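Local coordinates for response regulator CheY-like protein (Mesorhizobium loti, PDB 3SNK), which is of unknown function but forms the receiver-like N-terminal domain of a longer pilus assembly protein that probably binds and hydrolyses ATP, at residues Arg14-Leu19 and Ile39-Val44; Asp49-Pro54 and Pro76-Ala81; Thr58-Val63 and Ala86-Ile91. All coordinates share one frame; numbering follows the deposited sequence.

Contacts 1 and 3 belong to the same parallel sheet, whose strands run in the order 40-45, 15-20, 62-68, 90-94, 112-115; both are partly buried. Contact 1 joins strand 40-45, at one edge of the sheet and with several exposed residues, to strand 15-20 through five backbone bonds, with a mainly apolar face (Val17, Val42, Leu19, Val44) and a more polar one (Gln16, Asp41, Arg43). Contact 3, about 10 Å away between centres, joins inner strands with two backbone bonds and mostly apolar side chains. Strands 15-20 and 62-68 are adjacent, so the two contacts meet. Contact 2 is off the sheet: a buried, apolar meeting of a 3-10 turn and helix 78-82, touching contact 3 where Phe50 packs on Val63.

Contact 1: Arg14-Leu19 and Ile39-Val44; sequences RKQVAL and IYDVRV. With SO4 (sulfate ion), chain B.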
ATOM      1  N   ARG A  14     -17.599   3.227  -6.050  1.00 84.13           N
ATOM      2  CA  ARG A  14     -16.392   2.388  -6.038  1.00 79.30           C
ATOM      3  C   ARG A  14     -15.446   2.806  -4.897  1.00 78.24           C
ATOM      4  O   ARG A  14     -15.291   4.002  -4.616  1.00 77.01           O
ATOM      5  CB  ARG A  14     -15.656   2.458  -7.383  1.00 78.01           C
ATOM      6  CG  ARG A  14     -16.316   1.630  -8.487  1.00 91.89           C
ATOM      7  CD  ARG A  14     -15.625   1.782  -9.834  1.00102.51           C
ATOM      8  NE  ARG A  14     -15.785   3.123 -10.400  1.00116.43           N
ATOM      9  CZ  ARG A  14     -15.579   3.431 -11.677  1.00133.62           C
ATOM     10  NH1 ARG A  14     -15.220   2.493 -12.545  1.00119.84           N
ATOM     11  NH2 ARG A  14     -15.747   4.677 -12.100  1.00124.61           N
ATOM     12  N   LYS A  15     -14.820   1.813  -4.251  1.00 71.31           N
ATOM     13  CA  LYS A  15     -13.883   2.043  -3.157  1.00 67.24           C
ATOM     14  C   LYS A  15     -12.534   2.480  -3.703  1.00 67.43           C
ATOM     15  O   LYS A  15     -11.848   1.707  -4.379  1.00 66.42           O
ATOM     16  CB  LYS A  15     -13.733   0.786  -2.285  1.00 67.94           C
ATOM     17  CG  LYS A  15     -13.038   1.061  -0.958  1.00 72.81           C
ATOM     18  CD  LYS A  15     -12.901  -0.202  -0.147  1.00 74.94           C
ATOM     19  CE  LYS A  15     -12.842   0.101   1.322  1.00 75.44           C
ATOM     20  NZ  LYS A  15     -12.874  -1.142   2.123  1.00 74.21           N
ATOM     21  N   GLN A  16     -12.133   3.710  -3.364  1.00 62.11           N
ATOM     22  CA  GLN A  16     -10.852   4.269  -3.779  1.00 59.65           C
ATOM     23  C   GLN A  16      -9.688   3.489  -3.168  1.00 56.62           C
ATOM     24  O   GLN A  16      -9.700   3.138  -1.991  1.00 54.96           O
ATOM     25  CB  GLN A  16     -10.751   5.762  -3.422  1.00 61.41           C
ATOM     26  CG  GLN A  16     -11.502   6.662  -4.411  1.00 82.79           C
ATOM     27  CD  GLN A  16     -11.755   8.066  -3.893  1.00111.38           C
ATOM     28  OE1 GLN A  16     -10.867   8.743  -3.354  1.00105.66           O
ATOM     29  NE2 GLN A  16     -12.971   8.559  -4.091  1.00109.67           N
ATOM     30  N   VAL A  17      -8.714   3.189  -4.001  1.00 50.57           N
ATOM     31  CA  VAL A  17      -7.495   2.460  -3.673  1.00 47.20           C
ATOM     32  C   VAL A  17      -6.325   3.330  -4.138  1.00 54.17           C
ATOM     33  O   VAL A  17      -6.245   3.706  -5.326  1.00 55.13           O
ATOM     34  CB  VAL A  17      -7.451   1.025  -4.285  1.00 49.86           C
ATOM     35  CG1 VAL A  17      -6.182   0.277  -3.885  1.00 47.96           C
ATOM     36  CG2 VAL A  17      -8.693   0.204  -3.913  1.00 50.16           C
ATOM     37  N   ALA A  18      -5.448   3.702  -3.193  1.00 48.68           N
ATOM     38  CA  ALA A  18      -4.225   4.430  -3.523  1.00 49.15           C
ATOM     39  C   ALA A  18      -3.090   3.416  -3.511  1.00 51.79           C
ATOM     40  O   ALA A  18      -2.913   2.706  -2.533  1.00 50.30           O
ATOM     41  CB  ALA A  18      -3.981   5.580  -2.545  1.00 49.52           C
ATOM     42  N   LEU A  19      -2.424   3.244  -4.649  1.00 50.24           N
ATOM     43  CA  LEU A  19      -1.311   2.315  -4.819  1.00 49.07           C
ATOM     44  C   LEU A  19      -0.009   3.109  -5.009  1.00 52.19           C
ATOM     45  O   LEU A  19       0.029   4.052  -5.818  1.00 53.34           O
ATOM     46  CB  LEU A  19      -1.623   1.406  -6.030  1.00 51.27           C
ATOM     47  CG  LEU A  19      -0.550   0.443  -6.526  1.00 56.52           C
ATOM     48  CD1 LEU A  19      -0.239  -0.600  -5.517  1.00 54.43           C
ATOM     49  CD2 LEU A  19      -1.009  -0.242  -7.805  1.00 62.82           C
ATOM     50  N   ILE A  39     -15.271  -3.126  -8.504  1.00 65.15           N
ATOM     51  CA  ILE A  39     -15.746  -2.386  -7.309  1.00 66.16           C
ATOM     52  C   ILE A  39     -14.655  -1.459  -6.711  1.00 69.62           C
ATOM     53  O   ILE A  39     -14.835  -0.952  -5.601  1.00 68.76           O
ATOM     54  CB  ILE A  39     -16.308  -3.366  -6.233  1.00 69.68           C
ATOM     55  CG1 ILE A  39     -15.193  -4.312  -5.698  1.00 68.10           C
ATOM     56  CG2 ILE A  39     -17.515  -4.144  -6.804  1.00 74.21           C
ATOM     57  CD1 ILE A  39     -15.560  -5.286  -4.562  1.00 79.16           C
ATOM     58  N   TYR A  40     -13.549  -1.221  -7.439  1.00 66.79           N
ATOM     59  CA  TYR A  40     -12.455  -0.386  -6.927  1.00 65.32           C
ATOM     60  C   TYR A  40     -12.034   0.726  -7.902  1.00 72.60           C
ATOM     61  O   TYR A  40     -11.895   0.483  -9.101  1.00 74.40           O
ATOM     62  CB  TYR A  40     -11.239  -1.268  -6.571  1.00 63.93           C
ATOM     63  CG  TYR A  40     -11.540  -2.312  -5.512  1.00 65.14           C
ATOM     64  CD1 TYR A  40     -11.946  -1.940  -4.232  1.00 66.40           C
ATOM     65  CD2 TYR A  40     -11.434  -3.670  -5.793  1.00 66.31           C
ATOM     66  CE1 TYR A  40     -12.248  -2.892  -3.263  1.00 66.78           C
ATOM     67  CE2 TYR A  40     -11.718  -4.633  -4.825  1.00 67.03           C
ATOM     68  CZ  TYR A  40     -12.146  -4.238  -3.567  1.00 73.71           C
ATOM     69  OH  TYR A  40     -12.414  -5.168  -2.590  1.00 72.36           O
ATOM     70  N   ASP A  41     -11.875   1.948  -7.374  1.00 69.58           N
ATOM     71  CA  ASP A  41     -11.400   3.134  -8.104  1.00 70.84           C
ATOM     72  C   ASP A  41      -9.915   3.272  -7.731  1.00 69.79           C
ATOM     73  O   ASP A  41      -9.585   3.855  -6.697  1.00 67.12           O
ATOM     74  CB  ASP A  41     -12.247   4.386  -7.745  1.00 75.05           C
ATOM     75  CG  ASP A  41     -11.882   5.665  -8.490  1.00 92.14           C
ATOM     76  OD1 ASP A  41     -11.811   5.629  -9.743  1.00 95.60           O
ATOM     77  OD2 ASP A  41     -11.725   6.716  -7.826  1.00101.25           O
ATOM     78  N   VAL A  42      -9.028   2.650  -8.533  1.00 63.88           N
ATOM     79  CA  VAL A  42      -7.596   2.534  -8.237  1.00 59.76           C
ATOM     80  C   VAL A  42      -6.716   3.653  -8.854  1.00 63.05           C
ATOM     81  O   VAL A  42      -6.628   3.770 -10.056  1.00 61.56           O
ATOM     82  CB  VAL A  42      -7.094   1.143  -8.676  1.00 61.19           C
ATOM     83  CG1 VAL A  42      -5.634   0.945  -8.307  1.00 58.96           C
ATOM     84  CG2 VAL A  42      -7.952   0.042  -8.059  1.00 60.23           C
ATOM     85  N   ARG A  43      -6.029   4.437  -7.997  1.00 59.73           N
ATOM     86  CA  ARG A  43      -5.074   5.487  -8.388  1.00 60.75           C
ATOM     87  C   ARG A  43      -3.665   4.918  -8.139  1.00 63.15           C
ATOM     88  O   ARG A  43      -3.439   4.295  -7.098  1.00 62.67           O
ATOM     89  CB  ARG A  43      -5.358   6.774  -7.581  1.00 61.52           C
ATOM     90  CG  ARG A  43      -4.233   7.810  -7.538  1.00 80.87           C
ATOM     91  CD  ARG A  43      -4.608   9.095  -6.797  1.00 96.92           C
ATOM     92  NE  ARG A  43      -5.237   8.875  -5.483  1.00104.39           N
ATOM     93  CZ  ARG A  43      -4.597   8.911  -4.315  1.00117.37           C
ATOM     94  NH1 ARG A  43      -3.287   9.123  -4.271  1.00100.68           N
ATOM     95  NH2 ARG A  43      -5.265   8.730  -3.181  1.00105.90           N
ATOM     96  N   VAL A  44      -2.735   5.103  -9.081  1.00 57.74           N
ATOM     97  CA  VAL A  44      -1.366   4.558  -8.999  1.00 56.67           C
ATOM     98  C   VAL A  44      -0.341   5.728  -8.947  1.00 61.74           C
ATOM     99  O   VAL A  44      -0.505   6.722  -9.671  1.00 63.13           O
ATOM    100  CB  VAL A  44      -1.120   3.588 -10.190  1.00 63.98           C
ATOM    101  CG1 VAL A  44       0.289   3.011 -10.180  1.00 64.78           C
ATOM    102  CG2 VAL A  44      -2.138   2.454 -10.189  1.00 62.81           C
TER
HETATM  103  S   SO4 B 135     -15.332   5.454 -16.118  0.50 92.81           S
HETATM  104  O1  SO4 B 135     -15.527   4.041 -16.475  0.50 97.36           O
HETATM  105  O2  SO4 B 135     -16.043   6.311 -17.077  0.50 97.32           O
HETATM  106  O3  SO4 B 135     -15.857   5.695 -14.776  0.50 98.18           O
HETATM  107  O4  SO4 B 135     -13.901   5.756 -16.161  0.50 97.90           O
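The Tyr40 ring presents its edge to Lys15 O, and Lys15 CB lies 3.8 Å from Tyr40 CD1; Ile39 CG1 sits over one face, toward the rim. Val17 CG2 approaches the ring obliquely, 3.9 Å from Tyr40 CD1. Arg43 CG is anti to the backbone N (chi1 162°) and the chain bends at chi3, the guanidinium laying one face over Ala18 CB with NH2 at 3.5 Å. A sulfate, probably from the crystallisation liquor, meets the Arg14 guanidinium at its edge, in plane, Arg14 NH2 donating to O3 at 2.9 Å. An alanine at Tyr40 would probably leave a gap beside Lys15 and Val17 and deprive Asp131 of its weak bond to the hydroxyl. The two strands are the parallel pair of a beta-alpha-beta unit in a CheY-like receiver fold, with helix 24-36 as the crossover. Five backbone bonds join them, the shortest from Arg43 N to Val17 O at 2.8 Å. On the face of Val17, Val42 CG2 meets Val17 CB, and Leu19 CD2 lies 3.8 Å from Val44 CG2, beside helix 24-36. On the other face Gln16 CG rests 3.4 Å from Asp41 OD2, while Gln16 OE1 accepts a hydrogen bond from Arg59 N.

Contact 2: Asp49-Pro54 and Pro76-Ala81; sequences DFLKGP and PGIVEA
Ile78 sends its CD1 methyl between two side chains of the 3-10 turn, 3.8 Å from Phe50 CE2 and 3.7 Å from Leu51 CD2. The fit is a bump in a notch: ring and leucyl branch form the two walls, and the isoleucine chain crosses each of them at about a right angle. Its chi1 of -170° sets CG1 anti to the backbone N, and chi2 of 54° then places CD1 in the notch. The methyl comes to the phenyl ring at a slant, nearest to CD2 and CE2. Leu51 returns the fit. Its CD2 drops into the shallow groove between Ile78 and Ala81, three residues apart on the helix, and lies 3.9 Å from Ala81 CB. That small methyl points at the turn, and its size lets the two backbones come close, Leu51 CA and Ala81 CA being 5.3 Å apart. In the CheY-like fold a helix usually follows the second strand; here the short 3-10 segment stands in the loop between strands 40-45 and 62-68 and packs against helix 78-82, which begins after Gly77 at its N-cap. No hydrogen bond crosses between the segments, so they meet through apolar contact. Behind the notch the Phe50 ring stacks with Trp85 and touches Val63 and Leu65 of the sheet, while Phe50 O accepts Gly53 N at 3.1 Å and also Trp85 NE1. On the helix side, Ile78 is backed by Leu72, Val104 and Met108.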
ATOM      1  N   ASP A  49       5.398   9.214  -3.099  1.00 62.04           N
ATOM      2  CA  ASP A  49       4.168  10.034  -3.108  1.00 60.68           C
ATOM      3  C   ASP A  49       3.287   9.728  -1.888  1.00 58.62           C
ATOM      4  O   ASP A  49       2.391  10.511  -1.544  1.00 56.73           O
ATOM      5  CB  ASP A  49       3.362   9.871  -4.404  1.00 63.41           C
ATOM      6  CG  ASP A  49       3.838  10.777  -5.545  1.00 80.38           C
ATOM      7  OD1 ASP A  49       5.072  10.881  -5.753  1.00 80.12           O
ATOM      8  OD2 ASP A  49       2.975  11.355  -6.242  1.00 91.77           O
ATOM      9  N   PHE A  50       3.569   8.597  -1.226  1.00 50.46           N
ATOM     10  CA  PHE A  50       2.876   8.195  -0.013  1.00 45.68           C
ATOM     11  C   PHE A  50       3.116   9.241   1.096  1.00 51.64           C
ATOM     12  O   PHE A  50       2.202   9.540   1.865  1.00 49.22           O
ATOM     13  CB  PHE A  50       3.368   6.809   0.420  1.00 45.42           C
ATOM     14  CG  PHE A  50       2.885   6.374   1.781  1.00 43.96           C
ATOM     15  CD1 PHE A  50       1.648   5.761   1.934  1.00 44.06           C
ATOM     16  CD2 PHE A  50       3.664   6.591   2.916  1.00 46.10           C
ATOM     17  CE1 PHE A  50       1.199   5.355   3.203  1.00 43.06           C
ATOM     18  CE2 PHE A  50       3.205   6.201   4.186  1.00 45.60           C
ATOM     19  CZ  PHE A  50       1.979   5.589   4.316  1.00 41.34           C
ATOM     20  N   LEU A  51       4.348   9.808   1.151  1.00 53.01           N
ATOM     21  CA  LEU A  51       4.770  10.788   2.153  1.00 54.81           C
ATOM     22  C   LEU A  51       3.950  12.074   2.115  1.00 60.59           C
ATOM     23  O   LEU A  51       3.925  12.805   3.105  1.00 59.50           O
ATOM     24  CB  LEU A  51       6.255  11.136   1.970  1.00 58.53           C
ATOM     25  CG  LEU A  51       7.264   9.992   2.147  1.00 63.91           C
ATOM     26  CD1 LEU A  51       8.648  10.439   1.727  1.00 67.41           C
ATOM     27  CD2 LEU A  51       7.291   9.486   3.593  1.00 63.73           C
ATOM     28  N   LYS A  52       3.285  12.349   0.983  1.00 58.42           N
ATOM     29  CA  LYS A  52       2.489  13.557   0.782  1.00 60.14           C
ATOM     30  C   LYS A  52       1.121  13.463   1.440  1.00 60.61           C
ATOM     31  O   LYS A  52       0.475  14.486   1.654  1.00 60.87           O
ATOM     32  CB  LYS A  52       2.326  13.845  -0.721  1.00 64.99           C
ATOM     33  CG  LYS A  52       3.578  14.382  -1.396  1.00 80.01           C
ATOM     34  CD  LYS A  52       3.451  14.238  -2.908  1.00 93.90           C
ATOM     35  CE  LYS A  52       4.683  14.681  -3.653  1.00106.99           C
ATOM     36  NZ  LYS A  52       4.437  14.736  -5.119  1.00119.27           N
ATOM     37  N   GLY A  53       0.678  12.252   1.749  1.00 54.70           N
ATOM     38  CA  GLY A  53      -0.635  12.042   2.339  1.00 52.50           C
ATOM     39  C   GLY A  53      -1.725  12.070   1.278  1.00 56.75           C
ATOM     40  O   GLY A  53      -1.436  12.253   0.088  1.00 55.50           O
ATOM     41  N   PRO A  54      -3.001  11.898   1.669  1.00 53.74           N
ATOM     42  CA  PRO A  54      -4.078  11.888   0.659  1.00 55.38           C
ATOM     43  C   PRO A  54      -4.386  13.276   0.065  1.00 66.03           C
ATOM     44  O   PRO A  54      -4.383  14.264   0.803  1.00 65.34           O
ATOM     45  CB  PRO A  54      -5.292  11.362   1.432  1.00 55.21           C
ATOM     46  CG  PRO A  54      -5.002  11.609   2.852  1.00 57.66           C
ATOM     47  CD  PRO A  54      -3.521  11.689   3.034  1.00 52.55           C
ATOM     48  N   PRO A  76      13.114   9.518   7.567  1.00 65.55           N
ATOM     49  CA  PRO A  76      12.871  10.057   8.919  1.00 64.86           C
ATOM     50  C   PRO A  76      11.421  10.207   9.423  1.00 65.81           C
ATOM     51  O   PRO A  76      11.167   9.849  10.583  1.00 65.92           O
ATOM     52  CB  PRO A  76      13.591  11.418   8.906  1.00 70.11           C
ATOM     53  CG  PRO A  76      14.169  11.583   7.527  1.00 76.73           C
ATOM     54  CD  PRO A  76      14.241  10.226   6.922  1.00 71.20           C
ATOM     55  N   GLY A  77      10.495  10.741   8.636  1.00 58.88           N
ATOM     56  CA  GLY A  77       9.140  10.898   9.184  1.00 54.97           C
ATOM     57  C   GLY A  77       8.086   9.941   8.656  1.00 54.57           C
ATOM     58  O   GLY A  77       6.908  10.305   8.597  1.00 52.99           O
ATOM     59  N   ILE A  78       8.490   8.704   8.301  1.00 48.27           N
ATOM     60  CA  ILE A  78       7.616   7.711   7.685  1.00 45.65           C
ATOM     61  C   ILE A  78       6.376   7.309   8.537  1.00 46.83           C
ATOM     62  O   ILE A  78       5.284   7.225   7.974  1.00 44.65           O
ATOM     63  CB  ILE A  78       8.400   6.445   7.189  1.00 49.96           C
ATOM     64  CG1 ILE A  78       7.517   5.514   6.312  1.00 49.04           C
ATOM     65  CG2 ILE A  78       9.082   5.672   8.311  1.00 49.85           C
ATOM     66  CD1 ILE A  78       6.853   6.203   5.146  1.00 55.56           C
ATOM     67  N   VAL A  79       6.533   7.062   9.848  1.00 45.59           N
ATOM     68  CA  VAL A  79       5.418   6.645  10.713  1.00 43.00           C
ATOM     69  C   VAL A  79       4.438   7.809  10.902  1.00 45.07           C
ATOM     70  O   VAL A  79       3.214   7.571  10.936  1.00 40.71           O
ATOM     71  CB  VAL A  79       5.901   6.039  12.054  1.00 45.75           C
ATOM     72  CG1 VAL A  79       4.726   5.696  12.968  1.00 42.13           C
ATOM     73  CG2 VAL A  79       6.757   4.782  11.785  1.00 46.15           C
ATOM     74  N   GLU A  80       4.970   9.045  10.949  1.00 43.60           N
ATOM     75  CA  GLU A  80       4.173  10.270  11.067  1.00 43.28           C
ATOM     76  C   GLU A  80       3.428  10.509   9.771  1.00 45.60           C
ATOM     77  O   GLU A  80       2.275  10.927   9.823  1.00 44.55           O
ATOM     78  CB  GLU A  80       5.033  11.498  11.409  1.00 45.79           C
ATOM     79  CG  GLU A  80       5.650  11.493  12.796  1.00 51.39           C
ATOM     80  CD  GLU A  80       6.997  10.803  12.917  1.00 63.02           C
ATOM     81  OE1 GLU A  80       7.377  10.031  12.004  1.00 56.88           O
ATOM     82  OE2 GLU A  80       7.657  11.006  13.959  1.00 57.88           O
ATOM     83  N   ALA A  81       4.069  10.228   8.611  1.00 43.55           N
ATOM     84  CA  ALA A  81       3.420  10.367   7.302  1.00 43.94           C
ATOM     85  C   ALA A  81       2.274   9.354   7.167  1.00 45.38           C
ATOM     86  O   ALA A  81       1.265   9.673   6.540  1.00 46.30           O
ATOM     87  CB  ALA A  81       4.421  10.218   6.158  1.00 46.58           C
TER

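Contact 3: Thr58-Val63 and Ala86-Ile91; sequences TRPGIV and ATVPLI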
ATOM      1  N   THR A  58      -9.807  13.650  -2.795  1.00 91.88           N
ATOM      2  CA  THR A  58     -10.071  12.210  -2.668  1.00 88.93           C
ATOM      3  C   THR A  58     -10.697  11.802  -1.319  1.00 90.40           C
ATOM      4  O   THR A  58     -10.810  12.611  -0.395  1.00 90.21           O
ATOM      5  CB  THR A  58      -8.752  11.431  -2.845  1.00 93.10           C
ATOM      6  OG1 THR A  58      -7.908  11.682  -1.717  1.00 92.59           O
ATOM      7  CG2 THR A  58      -8.029  11.769  -4.141  1.00 91.60           C
ATOM      8  N   ARG A  59     -11.089  10.517  -1.232  1.00 84.25           N
ATOM      9  CA  ARG A  59     -11.613   9.849  -0.041  1.00 82.06           C
ATOM     10  C   ARG A  59     -11.013   8.422  -0.043  1.00 81.26           C
ATOM     11  O   ARG A  59     -11.620   7.510  -0.611  1.00 81.21           O
ATOM     12  CB  ARG A  59     -13.153   9.864  -0.027  1.00 84.98           C
ATOM     13  N   PRO A  60      -9.762   8.228   0.457  1.00 74.64           N
ATOM     14  CA  PRO A  60      -9.147   6.882   0.383  1.00 71.59           C
ATOM     15  C   PRO A  60      -9.888   5.820   1.197  1.00 68.74           C
ATOM     16  O   PRO A  60     -10.479   6.102   2.234  1.00 68.31           O
ATOM     17  CB  PRO A  60      -7.725   7.088   0.918  1.00 71.94           C
ATOM     18  CG  PRO A  60      -7.823   8.325   1.791  1.00 77.48           C
ATOM     19  CD  PRO A  60      -8.872   9.195   1.140  1.00 76.22           C
ATOM     20  N   GLY A  61      -9.904   4.621   0.642  1.00 61.15           N
ATOM     21  CA  GLY A  61     -10.501   3.449   1.251  1.00 58.61           C
ATOM     22  C   GLY A  61      -9.400   2.540   1.746  1.00 54.32           C
ATOM     23  O   GLY A  61      -9.427   2.116   2.897  1.00 53.05           O
ATOM     24  N   ILE A  62      -8.415   2.257   0.877  1.00 46.17           N
ATOM     25  CA  ILE A  62      -7.273   1.374   1.124  1.00 44.13           C
ATOM     26  C   ILE A  62      -6.045   1.951   0.491  1.00 46.01           C
ATOM     27  O   ILE A  62      -6.115   2.456  -0.629  1.00 46.50           O
ATOM     28  CB  ILE A  62      -7.520  -0.070   0.537  1.00 48.88           C
ATOM     29  CG1 ILE A  62      -8.746  -0.747   1.133  1.00 51.50           C
ATOM     30  CG2 ILE A  62      -6.288  -0.984   0.673  1.00 48.74           C
ATOM     31  CD1 ILE A  62      -9.426  -1.647   0.145  1.00 65.38           C
ATOM     32  N   VAL A  63      -4.905   1.781   1.154  1.00 40.55           N
ATOM     33  CA  VAL A  63      -3.597   2.137   0.631  1.00 40.51           C
ATOM     34  C   VAL A  63      -2.799   0.847   0.424  1.00 44.21           C
ATOM     35  O   VAL A  63      -2.815  -0.037   1.283  1.00 42.43           O
ATOM     36  CB  VAL A  63      -2.848   3.136   1.548  1.00 43.84           C
ATOM     37  CG1 VAL A  63      -1.396   3.321   1.121  1.00 43.79           C
ATOM     38  CG2 VAL A  63      -3.553   4.475   1.549  1.00 44.32           C
ATOM     39  N   ALA A  86      -4.669   8.765   8.110  1.00 42.56           N
ATOM     40  CA  ALA A  86      -5.558   8.478   9.233  1.00 42.48           C
ATOM     41  C   ALA A  86      -5.693   6.953   9.403  1.00 45.25           C
ATOM     42  O   ALA A  86      -4.670   6.271   9.325  1.00 46.46           O
ATOM     43  CB  ALA A  86      -6.915   9.178   9.050  1.00 44.62           C
ATOM     44  N   THR A  87      -6.889   6.409   9.614  1.00 39.96           N
ATOM     45  CA  THR A  87      -6.961   4.971   9.854  1.00 41.03           C
ATOM     46  C   THR A  87      -7.413   4.156   8.633  1.00 42.73           C
ATOM     47  O   THR A  87      -8.016   3.089   8.797  1.00 42.69           O
ATOM     48  CB  THR A  87      -7.830   4.660  11.087  1.00 50.89           C
ATOM     49  OG1 THR A  87      -9.046   5.409  11.031  1.00 53.59           O
ATOM     50  CG2 THR A  87      -7.087   4.883  12.395  1.00 49.54           C
ATOM     51  N   VAL A  88      -7.055   4.591   7.425  1.00 38.79           N
ATOM     52  CA  VAL A  88      -7.408   3.757   6.282  1.00 39.76           C
ATOM     53  C   VAL A  88      -6.533   2.467   6.365  1.00 42.65           C
ATOM     54  O   VAL A  88      -5.369   2.563   6.788  1.00 42.38           O
ATOM     55  CB  VAL A  88      -7.278   4.465   4.896  1.00 44.36           C
ATOM     56  CG1 VAL A  88      -8.010   5.798   4.864  1.00 45.33           C
ATOM     57  CG2 VAL A  88      -5.832   4.642   4.488  1.00 43.75           C
ATOM     58  N   PRO A  89      -7.073   1.288   6.015  1.00 39.49           N
ATOM     59  CA  PRO A  89      -6.231   0.081   5.977  1.00 39.54           C
ATOM     60  C   PRO A  89      -5.035   0.264   5.054  1.00 43.51           C
ATOM     61  O   PRO A  89      -5.125   0.889   3.977  1.00 43.77           O
ATOM     62  CB  PRO A  89      -7.169  -1.009   5.427  1.00 42.37           C
ATOM     63  CG  PRO A  89      -8.550  -0.479   5.655  1.00 48.07           C
ATOM     64  CD  PRO A  89      -8.448   1.003   5.550  1.00 42.05           C
ATOM     65  N   LEU A  90      -3.900  -0.282   5.489  1.00 38.56           N
ATOM     66  CA  LEU A  90      -2.665  -0.211   4.757  1.00 36.90           C
ATOM     67  C   LEU A  90      -2.187  -1.616   4.472  1.00 39.60           C
ATOM     68  O   LEU A  90      -2.089  -2.448   5.382  1.00 38.17           O
ATOM     69  CB  LEU A  90      -1.623   0.602   5.571  1.00 36.54           C
ATOM     70  CG  LEU A  90      -0.143   0.551   5.101  1.00 42.63           C
ATOM     71  CD1 LEU A  90       0.017   1.191   3.756  1.00 42.78           C
ATOM     72  CD2 LEU A  90       0.776   1.310   6.097  1.00 45.10           C
ATOM     73  N   ILE A  91      -1.961  -1.908   3.201  1.00 37.48           N
ATOM     74  CA  ILE A  91      -1.460  -3.232   2.814  1.00 39.33           C
ATOM     75  C   ILE A  91      -0.020  -3.021   2.449  1.00 44.91           C
ATOM     76  O   ILE A  91       0.269  -2.219   1.555  1.00 44.26           O
ATOM     77  CB  ILE A  91      -2.300  -3.935   1.719  1.00 42.19           C
ATOM     78  CG1 ILE A  91      -3.708  -4.241   2.258  1.00 43.28           C
ATOM     79  CG2 ILE A  91      -1.607  -5.234   1.249  1.00 45.11           C
ATOM     80  CD1 ILE A  91      -4.776  -4.488   1.171  1.00 54.40           C
TER
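Val63 and Leu90 form the close-set part of this contact, Val63 CG1 and Leu90 CD1 lying 3.7 Å apart on a face of the sheet where Phe50 also packs on Val63. The other branch of Val63 meets Val88 instead, CG2 to CG2 at 3.7 Å, the two chains crossing at a slant; with CG1 anti to the backbone N (chi1 170°), the methyls of Val63 are split between two neighbours. Beneath them the backbones are joined in parallel by two nearly straight bonds, Val63 N to Pro89 O at 3.0 Å and 171°, and Ile91 N to Val63 O at 2.8 Å. On the other face Ile62 CG2 meets Ile91 CD1 at 3.8 Å, again at a slant, beneath helix 120-129, whose Val127 touches both. Strand 62-68 is the central strand of the receiver-type sheet and strand 90-94 its neighbour, joined in a beta-alpha-beta unit through helix 78-82.

Toward the N-terminal ends of the two segments the packing thins. Pro60 and Val88 are partly exposed and meet ring against methyl, Pro60 CG lying 4.0 Å from Val88 CG1, with Trp85 touching Pro60; beyond them Ala86 and Thr87 are exposed. Between these regions Gly61 O lies only 3.0 Å from Pro89 CD, a tight approach.

The preceding bond of the parallel pattern would run from the N of Pro89 to Gly61 O, but proline has no N-H to give. The hydrogen-bonded pairing of these two segments therefore starts with Pro89 O, and nearer their N-terminal ends they are held together by apolar contact instead.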